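Local coordinates for protein probable transcriptional regulator (Rhodococcus jostii, PDB 3HIM) that probably binds regulatory DNA as a transcription factor of the TetR family, with a predicted helix-turn-helix motif, at residues D91-M94 with S95-A99. Sequence-based numbering, arbitrary orientation.
Sequences DRLM and STVTA
Met94 meets Thr98 one turn further along helix 89-106, and it does so through its backbone: Met94 O takes both Thr98 N and, at 2.7 Å, Thr98 OG1. The two donors come in from opposite faces of the carbonyl plane, gripping the oxygen from both sides. With OG1 anti to its own carbonyl carbon (chi1 -58°), it lies beside the Thr98 amide and shares that amide's acceptor. Beyond CB, the Met94 side chain packs on Val192 and Leu196 of helix 184-198.

Ser95 is held by its amide, which reaches Asp91 O over 3.1 Å from above the carbonyl plane, a rather bent bond. Its CB rests 3.4 Å from Asp91 O. The hydroxyl takes no part in this, since it hydrogen-bonds Ala82 O and thereby ties the helix to the end of helix 60-82.

On the buried side, Leu93 and Val97 run alongside each other, Leu93 CD1 touching Val97 CG2 at 4.0 Å, while Val97 N binds Leu93 O at 3.0 Å. Leu93 continues onto Leu196 and Val199.

Next to them Thr96 makes a second double grip, on Arg92 O, with N at 3.0 Å and OG1 at 2.9 Å, again from opposite faces but from a different rotamer: OG1 lies between its backbone N and carbonyl carbon (chi1 53°). This gives the hydroxyl of a buried residue a partner within its own helix, as Thr96 packs on Phe140 and Ile143. A valine here would probably cost Arg92 O the hydroxyl half of its grip, leaving it without the OG1 bond that supplements the one from the Thr96 amide.

The Arg92 side chain lies along Ile143 and Ala146 of helix 123-149, and its NE makes a salt bridge with Asp83. Threonine hydroxyls bonding back to the carbonyl four residues earlier are a familiar feature of α-helices, here in the all-helical C-terminal domain of a TetR-type regulator.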
ATOM      1  N   ASP B  91     -15.124  17.620  11.082  1.00 16.41           N
ATOM      2  CA  ASP B  91     -14.194  18.613  10.512  1.00 16.43           C
ATOM      3  C   ASP B  91     -12.744  18.236  10.807  1.00 16.56           C
ATOM      4  O   ASP B  91     -11.861  18.486   9.995  1.00 16.94           O
ATOM      5  CB  ASP B  91     -14.431  20.007  11.122  1.00 16.85           C
ATOM      6  CG  ASP B  91     -15.801  20.570  10.811  1.00 18.65           C
ATOM      7  OD1 ASP B  91     -16.109  20.823   9.634  1.00 19.28           O
ATOM      8  OD2 ASP B  91     -16.574  20.761  11.763  1.00 23.00           O
ATOM      9  N   ARG B  92     -12.508  17.708  12.008  1.00 15.98           N
ATOM     10  CA  ARG B  92     -11.202  17.155  12.399  1.00 16.43           C
ATOM     11  C   ARG B  92     -10.797  15.994  11.474  1.00 16.65           C
ATOM     12  O   ARG B  92      -9.639  15.888  11.061  1.00 17.35           O
ATOM     13  CB  ARG B  92     -11.236  16.676  13.855  1.00 15.35           C
ATOM     14  CG  ARG B  92     -11.449  17.813  14.884  1.00 15.99           C
ATOM     15  CD  ARG B  92     -11.588  17.326  16.316  1.00 15.01           C
ATOM     16  NE  ARG B  92     -10.374  16.644  16.771  1.00 17.46           N
ATOM     17  CZ  ARG B  92     -10.220  16.066  17.964  1.00 17.61           C
ATOM     18  NH1 ARG B  92     -11.206  16.073  18.849  1.00 15.08           N
ATOM     19  NH2 ARG B  92      -9.085  15.439  18.259  1.00 16.94           N
ATOM     20  N   LEU B  93     -11.758  15.130  11.167  1.00 15.75           N
ATOM     21  CA  LEU B  93     -11.529  13.998  10.291  1.00 16.01           C
ATOM     22  C   LEU B  93     -11.277  14.428   8.848  1.00 15.85           C
ATOM     23  O   LEU B  93     -10.369  13.918   8.215  1.00 15.87           O
ATOM     24  CB  LEU B  93     -12.697  12.994  10.381  1.00 15.63           C
ATOM     25  CG  LEU B  93     -12.393  11.634   9.737  1.00 16.42           C
ATOM     26  CD1 LEU B  93     -11.280  10.897  10.514  1.00 14.27           C
ATOM     27  CD2 LEU B  93     -13.665  10.796   9.608  1.00 15.32           C
ATOM     28  N   MET B  94     -12.071  15.367   8.334  1.00 15.91           N
ATOM     29  CA  MET B  94     -11.791  15.926   7.020  1.00 15.82           C
ATOM     30  C   MET B  94     -10.351  16.453   6.963  1.00 16.21           C
ATOM     31  O   MET B  94      -9.625  16.222   5.994  1.00 15.62           O
ATOM     32  CB  MET B  94     -12.777  17.047   6.669  1.00 15.30           C
ATOM     33  CG  MET B  94     -14.242  16.596   6.465  1.00 15.88           C
ATOM     34  SD  MET B  94     -15.459  17.950   6.309  1.00 17.94           S
ATOM     35  CE  MET B  94     -14.540  19.145   5.341  1.00 20.10           C
ATOM     36  N   SER B  95      -9.938  17.150   8.014  1.00 16.13           N
ATOM     37  CA  SER B  95      -8.681  17.897   7.982  1.00 16.46           C
ATOM     38  C   SER B  95      -7.469  16.974   8.029  1.00 15.89           C
ATOM     39  O   SER B  95      -6.500  17.127   7.258  1.00 15.16           O
ATOM     40  CB  SER B  95      -8.629  18.882   9.167  1.00 16.92           C
ATOM     41  OG  SER B  95      -7.464  19.678   9.103  1.00 17.15           O
ATOM     42  N   THR B  96      -7.531  16.019   8.947  1.00 15.36           N
ATOM     43  CA  THR B  96      -6.433  15.088   9.120  1.00 15.99           C
ATOM     44  C   THR B  96      -6.336  14.119   7.946  1.00 16.63           C
ATOM     45  O   THR B  96      -5.218  13.816   7.521  1.00 16.67           O
ATOM     46  CB  THR B  96      -6.555  14.293  10.406  1.00 16.15           C
ATOM     47  OG1 THR B  96      -7.852  13.680  10.448  1.00 16.05           O
ATOM     48  CG2 THR B  96      -6.342  15.208  11.623  1.00 15.01           C
ATOM     49  N   VAL B  97      -7.488  13.625   7.443  1.00 16.02           N
ATOM     50  CA  VAL B  97      -7.491  12.764   6.244  1.00 15.85           C
ATOM     51  C   VAL B  97      -6.907  13.514   5.028  1.00 16.09           C
ATOM     52  O   VAL B  97      -6.015  12.988   4.343  1.00 16.34           O
ATOM     53  CB  VAL B  97      -8.901  12.142   5.909  1.00 15.44           C
ATOM     54  CG1 VAL B  97      -8.866  11.417   4.558  1.00 14.96           C
ATOM     55  CG2 VAL B  97      -9.331  11.157   7.000  1.00 13.95           C
ATOM     56  N   THR B  98      -7.381  14.739   4.786  1.00 15.40           N
ATOM     57  CA  THR B  98      -6.784  15.598   3.757  1.00 15.89           C
ATOM     58  C   THR B  98      -5.241  15.700   3.869  1.00 16.08           C
ATOM     59  O   THR B  98      -4.528  15.421   2.896  1.00 16.27           O
ATOM     60  CB  THR B  98      -7.373  17.029   3.775  1.00 15.59           C
ATOM     61  OG1 THR B  98      -8.784  16.939   3.584  1.00 15.82           O
ATOM     62  CG2 THR B  98      -6.754  17.909   2.660  1.00 13.89           C
ATOM     63  N   ALA B  99      -4.747  16.115   5.035  1.00 15.76           N
ATOM     64  CA  ALA B  99      -3.294  16.209   5.281  1.00 15.59           C
ATOM     65  C   ALA B  99      -2.598  14.866   5.126  1.00 15.41           C
ATOM     66  O   ALA B  99      -1.516  14.772   4.561  1.00 15.49           O
ATOM     67  CB  ALA B  99      -3.020  16.772   6.668  1.00 15.05           C
TER